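Local coordinates for protein heme peroxidase (Bacteroides thetaiotaomicron, PDB 2GVK) that probably uses a heme cofactor and hydrogen peroxide to oxidise dyes and related organic substrates, as a member of the dye-decolorizing peroxidase family, at residues 190-195 against 298-303; 242-247 against 265-270; 246-251 against 259-264. All blocks are in the same frame, centred on the assembly; numbering follows the deposited sequence.

Interaction 1. Residues 190-195 against 298-303; sequences VQKYIH and AITGTL. With EDO (1,2-ethanediol), chain G.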
# COMPACT_ATOMS: atom_id res chain seq x y z
N VAL A 190 4.42 5.97 32.88
CA VAL A 190 3.71 4.80 32.43
C VAL A 190 2.86 4.19 33.55
O VAL A 190 3.23 4.21 34.74
CB VAL A 190 4.69 3.71 31.87
CG1 VAL A 190 5.42 4.23 30.63
CG2 VAL A 190 5.65 3.26 32.94
N GLN A 191 1.67 3.69 33.16
CA GLN A 191 0.80 2.91 34.04
C GLN A 191 0.16 1.81 33.27
O GLN A 191 -0.45 2.07 32.22
CB GLN A 191 -0.33 3.75 34.62
CG GLN A 191 0.04 4.84 35.48
CD GLN A 191 -1.16 5.67 35.89
OE1 GLN A 191 -1.78 6.33 35.04
NE2 GLN A 191 -1.52 5.63 37.18
N LYS A 192 0.19 0.60 33.82
CA LYS A 192 -0.65 -0.50 33.30
C LYS A 192 -1.99 -0.50 34.02
O LYS A 192 -2.03 -0.53 35.26
CB LYS A 192 0.02 -1.84 33.52
CG LYS A 192 1.09 -2.14 32.59
CD LYS A 192 1.84 -3.44 32.99
CE LYS A 192 1.03 -4.66 32.70
NZ LYS A 192 1.78 -5.92 33.10
N TYR A 193 -3.07 -0.44 33.24
CA TYR A 193 -4.42 -0.55 33.76
C TYR A 193 -5.05 -1.88 33.34
O TYR A 193 -4.94 -2.28 32.19
CB TYR A 193 -5.29 0.57 33.23
CG TYR A 193 -5.04 1.91 33.86
CD1 TYR A 193 -5.73 2.30 35.01
CD2 TYR A 193 -4.16 2.82 33.29
CE1 TYR A 193 -5.54 3.57 35.57
CE2 TYR A 193 -3.95 4.08 33.84
CZ TYR A 193 -4.64 4.45 34.99
OH TYR A 193 -4.43 5.71 35.56
N ILE A 194 -5.67 -2.55 34.30
CA ILE A 194 -6.46 -3.76 34.01
C ILE A 194 -7.93 -3.40 34.08
O ILE A 194 -8.38 -2.79 35.05
CB ILE A 194 -6.14 -4.88 35.01
CG1 ILE A 194 -4.63 -5.20 34.99
CG2 ILE A 194 -6.97 -6.14 34.71
CD1 ILE A 194 -4.11 -5.66 33.64
N HIS A 195 -8.69 -3.77 33.05
CA HIS A 195 -10.10 -3.40 32.96
C HIS A 195 -11.01 -4.48 33.44
O HIS A 195 -10.70 -5.68 33.33
CB HIS A 195 -10.47 -3.05 31.53
CG HIS A 195 -9.75 -1.87 31.01
ND1 HIS A 195 -9.93 -0.60 31.54
CD2 HIS A 195 -8.82 -1.75 30.04
CE1 HIS A 195 -9.15 0.24 30.89
NE2 HIS A 195 -8.46 -0.43 29.99
N ALA A 298 -5.19 0.62 38.18
CA ALA A 298 -3.76 0.84 37.96
C ALA A 298 -2.96 -0.17 38.77
O ALA A 298 -3.13 -0.26 39.98
CB ALA A 298 -3.37 2.26 38.35
N ILE A 299 -2.08 -0.92 38.10
CA ILE A 299 -1.25 -1.90 38.77
C ILE A 299 0.27 -1.59 38.69
O ILE A 299 1.08 -2.26 39.34
CB ILE A 299 -1.53 -3.34 38.26
CG1 ILE A 299 -1.15 -3.50 36.79
CG2 ILE A 299 -3.01 -3.70 38.49
CD1 ILE A 299 -1.16 -4.95 36.33
N THR A 300 0.64 -0.60 37.88
CA THR A 300 2.02 -0.05 37.88
C THR A 300 1.97 1.45 37.75
O THR A 300 0.91 2.03 37.39
CB THR A 300 2.90 -0.60 36.70
OG1 THR A 300 2.36 -0.19 35.47
CG2 THR A 300 3.02 -2.11 36.73
N GLY A 301 3.07 2.09 38.07
CA GLY A 301 3.20 3.54 37.93
C GLY A 301 4.62 3.95 38.14
O GLY A 301 5.17 3.76 39.21
N THR A 302 5.25 4.46 37.09
CA THR A 302 6.67 4.81 37.15
C THR A 302 6.99 6.01 36.26
O THR A 302 6.51 6.12 35.12
CB THR A 302 7.57 3.62 36.71
OG1 THR A 302 7.08 2.40 37.30
CG2 THR A 302 8.99 3.84 37.13
N LEU A 303 7.83 6.91 36.80
CA LEU A 303 8.34 8.06 36.05
C LEU A 303 9.75 7.79 35.50
O LEU A 303 10.63 7.28 36.22
CB LEU A 303 8.38 9.31 36.96
CG LEU A 303 9.02 10.57 36.37
CD1 LEU A 303 8.24 11.08 35.20
CD2 LEU A 303 9.15 11.66 37.44
C1 EDO G . 6.88 -0.08 35.52
O1 EDO G . 5.78 0.77 35.66
C2 EDO G . 6.63 -1.42 36.26
O2 EDO G . 6.77 -1.27 37.70
O HOH W 1 -0.23 3.90 39.02
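The backbone N of Lys192 donates to a side chain, Thr300 OG1, at 2.8 Å, where a regular sheet would offer a carbonyl. Thr300 OG1 sits between its own backbone N and carbonyl carbon (chi1 64°), a position that brings it up to strand 186-195, while CG2 rests against a 1,2-ethanediol molecule. The aliphatic part of Lys192 crosses this hydroxyl before its ammonium group forms a salt bridge with Asp140. The bond spans an irregular step between two antiparallel pairings: Val190 and Thr302 form a hydrogen-bonded pair and Tyr193 and Ala298 a non-hydrogen-bonded one, with three residue steps on one strand matched to four on the other. Within the step, Ile299 N reaches Lys192 O at 2.9 Å, almost along the C=O axis, and Ile299 CD1 packs on Ile194 CG1 at 3.7 Å. On the face carrying Tyr193 and Ala298, ring atom CE1 of Tyr193 lies 3.8 Å from Ala298 CB. Tyr193 OH donates to Gln191 OE1 at 2.8 Å, arriving from above the carbonyl plane. The other end of that amide, NE2, donates to a water, which in turn donates to Thr300 O at 2.7 Å. The two bonds are consistent with the modelled orientation of the Gln191 amide. Thr300 N, by contrast, is buried without a partner. A hydroxyl and a water thus take part in the bonding where strand 296-306 is broken, next to strand 186-195 in the DyP barrel sheet.

Interaction 2. Residues 242-247 against 265-270; sequences LKIVRA and GYASTF. With EDO (1,2-ethanediol), chain K; EDO (1,2-ethanediol), chain H.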
# COMPACT_ATOMS: atom_id res chain seq x y z
N LEU A 242 -2.45 23.34 29.50
CA LEU A 242 -1.46 22.44 30.03
C LEU A 242 -1.81 21.04 29.53
O LEU A 242 -2.88 20.53 29.82
CB LEU A 242 -1.47 22.48 31.53
CG LEU A 242 -1.07 23.82 32.15
CD1 LEU A 242 -1.31 23.79 33.63
CD2 LEU A 242 0.37 24.14 31.85
N LYS A 243 -0.91 20.45 28.76
CA LYS A 243 -1.20 19.21 28.05
C LYS A 243 -0.02 18.33 28.01
O LYS A 243 1.13 18.80 28.13
CB LYS A 243 -1.64 19.52 26.61
CG LYS A 243 -2.77 20.49 26.52
CD LYS A 243 -3.27 20.66 25.10
CE LYS A 243 -4.51 21.56 25.07
NZ LYS A 243 -5.04 21.74 23.71
N ILE A 244 -0.27 17.04 27.83
CA ILE A 244 0.77 16.08 27.58
C ILE A 244 0.43 15.30 26.29
O ILE A 244 -0.63 15.51 25.69
CB ILE A 244 0.93 15.11 28.76
CG1 ILE A 244 -0.25 14.12 28.84
CG2 ILE A 244 1.08 15.89 30.06
CD1 ILE A 244 -0.11 13.05 29.94
N VAL A 245 1.36 14.46 25.86
CA VAL A 245 1.15 13.63 24.67
C VAL A 245 1.02 12.20 25.14
O VAL A 245 1.94 11.65 25.69
CB VAL A 245 2.32 13.75 23.70
CG1 VAL A 245 2.19 12.75 22.54
CG2 VAL A 245 2.43 15.17 23.19
N ARG A 246 -0.15 11.62 24.92
CA ARG A 246 -0.52 10.36 25.57
C ARG A 246 -0.73 9.26 24.54
O ARG A 246 -1.29 9.50 23.46
CB ARG A 246 -1.78 10.54 26.41
CG ARG A 246 -1.65 11.60 27.50
CD ARG A 246 -2.85 11.68 28.43
NE ARG A 246 -3.81 12.70 28.01
CZ ARG A 246 -5.08 12.72 28.36
NH1 ARG A 246 -5.57 11.77 29.14
NH2 ARG A 246 -5.88 13.69 27.92
N ALA A 247 -0.34 8.04 24.89
CA ALA A 247 -1.04 6.84 24.40
C ALA A 247 -1.83 6.11 25.48
O ALA A 247 -1.53 6.21 26.67
CB ALA A 247 -0.07 5.90 23.71
N GLY A 265 2.51 8.64 28.88
CA GLY A 265 2.33 10.07 28.69
C GLY A 265 3.65 10.80 28.75
O GLY A 265 4.38 10.69 29.75
N TYR A 266 3.99 11.48 27.66
CA TYR A 266 5.19 12.29 27.57
C TYR A 266 4.86 13.76 27.85
O TYR A 266 3.88 14.33 27.28
CB TYR A 266 5.79 12.19 26.17
CG TYR A 266 6.35 10.84 25.81
CD1 TYR A 266 7.67 10.53 26.08
CD2 TYR A 266 5.58 9.90 25.15
CE1 TYR A 266 8.22 9.31 25.73
CE2 TYR A 266 6.12 8.64 24.80
CZ TYR A 266 7.45 8.37 25.07
OH TYR A 266 8.02 7.15 24.71
N ALA A 267 5.68 14.40 28.69
CA ALA A 267 5.39 15.79 29.12
C ALA A 267 6.64 16.62 29.25
O ALA A 267 7.66 16.16 29.77
CB ALA A 267 4.68 15.78 30.44
N SER A 268 6.51 17.89 28.87
CA SER A 268 7.55 18.89 29.09
C SER A 268 7.77 19.13 30.61
O SER A 268 8.83 19.57 31.03
CB SER A 268 7.16 20.22 28.41
OG SER A 268 5.97 20.75 28.98
N THR A 269 6.71 18.94 31.38
CA THR A 269 6.77 19.05 32.83
C THR A 269 5.91 17.97 33.47
O THR A 269 4.70 17.87 33.20
CB THR A 269 6.32 20.49 33.34
OG1 THR A 269 6.24 20.49 34.77
CG2 THR A 269 4.98 20.90 32.76
N PHE A 270 6.50 17.19 34.36
CA PHE A 270 5.76 16.13 35.02
C PHE A 270 4.61 16.69 35.91
O PHE A 270 3.65 16.00 36.15
CB PHE A 270 6.69 15.23 35.84
CG PHE A 270 5.97 14.07 36.49
CD1 PHE A 270 5.24 13.15 35.72
CD2 PHE A 270 5.99 13.91 37.87
CE1 PHE A 270 4.58 12.09 36.31
CE2 PHE A 270 5.34 12.86 38.46
CZ PHE A 270 4.63 11.94 37.68
C1 EDO K . 2.84 23.35 28.96
O1 EDO K . 3.53 23.69 30.18
C2 EDO K . 3.64 23.80 27.75
O2 EDO K . 4.82 23.00 27.62
C1 EDO H . -4.72 9.01 31.77
O1 EDO H . -3.98 8.29 32.79
C2 EDO H . -5.29 8.04 30.70
O2 EDO H . -5.51 8.75 29.43
O HOH W 2 3.55 19.31 29.63
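Ile244 straddles the end of the opposing strand with its two branches. Its CG1 lies between the backbone N and carbonyl carbon (chi1 72°), which carries CD1 over Gly265 CA at 4.0 Å, while CG2 meets Ala267 CB at 3.6 Å. A beta carbon on Gly265 would run into Ile244 CD1, so this close overlap depends on the glycine. Val245 and Tyr266 form an antiparallel hydrogen-bonded pair with both side chains on one face; Val245 N donates to Tyr266 O at 2.9 Å and Tyr266 N to Val245 O at 2.8 Å. The Tyr266 ring has Val245 O at its edge, near its plane, and its hydroxyl is hydrogen-bonded to Thr68 and His112, whereas Val245 packs on helix 169-173. Arg246, paired with Gly265, projects from the opposite face; its chain bends at chi3 (-95°) and packs on Thr236, NH1 makes a weak bond to a 1,2-ethanediol O2 at 3.0 Å, and NH2 forms a long, weak ion pair with Glu161. An alanine in place of Arg246 would probably leave Glu161 without this partner and open a gap beside Thr236. Past the last bridge, where the strands part, a water donates to Lys243 O at 2.9 Å and is hydrogen-bonded to Ser268 OG at 2.9 Å. The chemistry therefore changes along the pair, from direct backbone bonds and apolar contact in the sheet to water-mediated linkage just before helix 270-281.

Interaction 3. Residues 246-251 against 259-264; sequences RANMPF and YGTYFI. With EDO (1,2-ethanediol), chain H.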
# COMPACT_ATOMS: atom_id res chain seq x y z
N ARG A 246 -0.15 11.62 24.92
CA ARG A 246 -0.52 10.36 25.57
C ARG A 246 -0.73 9.26 24.54
O ARG A 246 -1.29 9.50 23.46
CB ARG A 246 -1.78 10.54 26.41
CG ARG A 246 -1.65 11.60 27.50
CD ARG A 246 -2.85 11.68 28.43
NE ARG A 246 -3.81 12.70 28.01
CZ ARG A 246 -5.08 12.72 28.36
NH1 ARG A 246 -5.57 11.77 29.14
NH2 ARG A 246 -5.88 13.69 27.92
N ALA A 247 -0.34 8.04 24.89
CA ALA A 247 -1.04 6.84 24.40
C ALA A 247 -1.83 6.11 25.48
O ALA A 247 -1.53 6.21 26.67
CB ALA A 247 -0.07 5.90 23.71
N ASN A 248 -2.86 5.39 25.05
CA ASN A 248 -3.47 4.34 25.85
C ASN A 248 -3.57 3.04 25.06
O ASN A 248 -4.64 2.69 24.55
CB ASN A 248 -4.86 4.77 26.32
CG ASN A 248 -4.81 5.82 27.41
OD1 ASN A 248 -4.76 5.51 28.59
ND2 ASN A 248 -4.82 7.08 27.01
N MSE A 249 -2.44 2.33 24.97
CA MSE A 249 -2.29 1.22 24.03
C MSE A 249 -2.93 -0.03 24.59
O MSE A 249 -2.65 -0.44 25.71
CB MSE A 249 -0.81 0.94 23.77
CG MSE A 249 -0.08 2.06 23.07
SE MSE A 249 -1.09 2.72 21.53
CE MSE A 249 -0.68 1.35 20.30
N PRO A 250 -3.79 -0.65 23.79
CA PRO A 250 -4.40 -1.90 24.17
C PRO A 250 -3.38 -3.04 24.36
O PRO A 250 -2.42 -3.13 23.61
CB PRO A 250 -5.32 -2.22 22.98
CG PRO A 250 -5.56 -0.97 22.31
CD PRO A 250 -4.38 -0.11 22.55
N PHE A 251 -3.62 -3.88 25.36
CA PHE A 251 -2.94 -5.17 25.45
C PHE A 251 -3.93 -6.18 26.03
O PHE A 251 -4.89 -5.80 26.72
CB PHE A 251 -1.67 -5.10 26.29
CG PHE A 251 -1.90 -4.82 27.74
CD1 PHE A 251 -1.90 -3.53 28.22
CD2 PHE A 251 -2.00 -5.86 28.64
CE1 PHE A 251 -2.05 -3.28 29.61
CE2 PHE A 251 -2.16 -5.62 29.99
CZ PHE A 251 -2.16 -4.29 30.47
N TYR A 259 -7.83 -7.96 29.92
CA TYR A 259 -7.90 -6.82 29.01
C TYR A 259 -7.31 -5.62 29.71
O TYR A 259 -7.70 -5.31 30.85
CB TYR A 259 -9.33 -6.51 28.63
CG TYR A 259 -10.04 -7.63 27.90
CD1 TYR A 259 -10.60 -8.69 28.60
CD2 TYR A 259 -10.19 -7.59 26.54
CE1 TYR A 259 -11.22 -9.72 27.94
CE2 TYR A 259 -10.85 -8.61 25.87
CZ TYR A 259 -11.37 -9.66 26.58
OH TYR A 259 -12.00 -10.70 25.90
N GLY A 260 -6.40 -4.94 29.04
CA GLY A 260 -5.73 -3.79 29.65
C GLY A 260 -5.40 -2.64 28.72
O GLY A 260 -5.53 -2.73 27.50
N THR A 261 -5.04 -1.52 29.34
CA THR A 261 -4.56 -0.34 28.67
C THR A 261 -3.19 -0.01 29.25
O THR A 261 -3.02 0.07 30.47
CB THR A 261 -5.50 0.86 28.90
OG1 THR A 261 -6.72 0.67 28.21
CG2 THR A 261 -4.86 2.15 28.43
N TYR A 262 -2.20 0.16 28.38
CA TYR A 262 -0.91 0.62 28.80
C TYR A 262 -0.83 2.11 28.54
O TYR A 262 -0.76 2.55 27.40
CB TYR A 262 0.22 -0.14 28.05
CG TYR A 262 1.56 -0.11 28.77
CD1 TYR A 262 2.33 1.05 28.80
CD2 TYR A 262 2.05 -1.24 29.44
CE1 TYR A 262 3.51 1.10 29.48
CE2 TYR A 262 3.26 -1.20 30.12
CZ TYR A 262 3.98 -0.00 30.14
OH TYR A 262 5.20 0.07 30.80
N PHE A 263 -0.97 2.89 29.61
CA PHE A 263 -0.87 4.33 29.53
C PHE A 263 0.57 4.75 29.47
O PHE A 263 1.41 4.30 30.27
CB PHE A 263 -1.52 4.98 30.76
CG PHE A 263 -1.26 6.45 30.85
CD1 PHE A 263 -2.01 7.33 30.11
CD2 PHE A 263 -0.22 6.94 31.60
CE1 PHE A 263 -1.73 8.73 30.15
CE2 PHE A 263 0.05 8.34 31.63
CZ PHE A 263 -0.73 9.20 30.92
N ILE A 264 0.87 5.64 28.52
CA ILE A 264 2.17 6.27 28.47
C ILE A 264 1.96 7.74 28.07
O ILE A 264 1.28 8.04 27.10
CB ILE A 264 3.13 5.53 27.51
CG1 ILE A 264 4.49 6.18 27.50
CG2 ILE A 264 2.54 5.46 26.09
CD1 ILE A 264 5.57 5.31 26.97
C1 EDO H . -4.72 9.01 31.77
O1 EDO H . -3.98 8.29 32.79
C2 EDO H . -5.29 8.04 30.70
O2 EDO H . -5.51 8.75 29.43
O HOH W 3 -6.53 0.59 25.47
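Phe251 lies flat over Gly260 in the antiparallel beta hairpin formed by strands 245-253 and 258-267. With CG between the backbone N and carbonyl carbon (chi1 67°), its ring folds back across the partner strand, and Gly260 CA stands 3.8 Å from the ring centroid in a CH-pi contact. A beta carbon at Gly260 would overlap Phe251 CZ. The same ring presents its edge to Tyr262 N and packs through CD1 on Tyr262 CB. The Tyr262 ring leads away to stack on Phe27. On the other face, Phe263 has CG anti to its backbone N (chi1 171°) and swings in beside the opposing strand. Arg246 CD meets the edge of its ring 3.6 Å from CE1, and Asn248 OD1 comes to the edge 3.6 Å from CD1, while O1 of a 1,2-ethanediol lies over one face, offset toward the rim. Asn248 ND2 is hydrogen-bonded to Asp158 and also donates to that diol's O2 at 3.0 Å. Thr261 packs CG2 onto Asn248 CB at 3.4 Å. Its OG1, which bonds to His195, is also 2.7 Å from a water that donates to Asn248 O at 3.0 Å.

Following the chain, segment 190-195 comes first and pairs with 298-303 far later in the chain, so interaction 1 closes a loop of 102 residues that contains both other contacts. The chain then enters strand 245-253 within 242-247. Interaction 3 closes over the seven residues around the hairpin turn, and interaction 2 lies toward the open end; the two overlap at Arg246 and Ala247 as consecutive parts of one hairpin. In the sheet, 186-195 lies between 296-306 and 258-267. Gln191 O and Phe263 N join interactions 1 and 3 across that boundary, probably by a hydrogen bond, while Leu303 packs on Phe270, linking interactions 1 and 2.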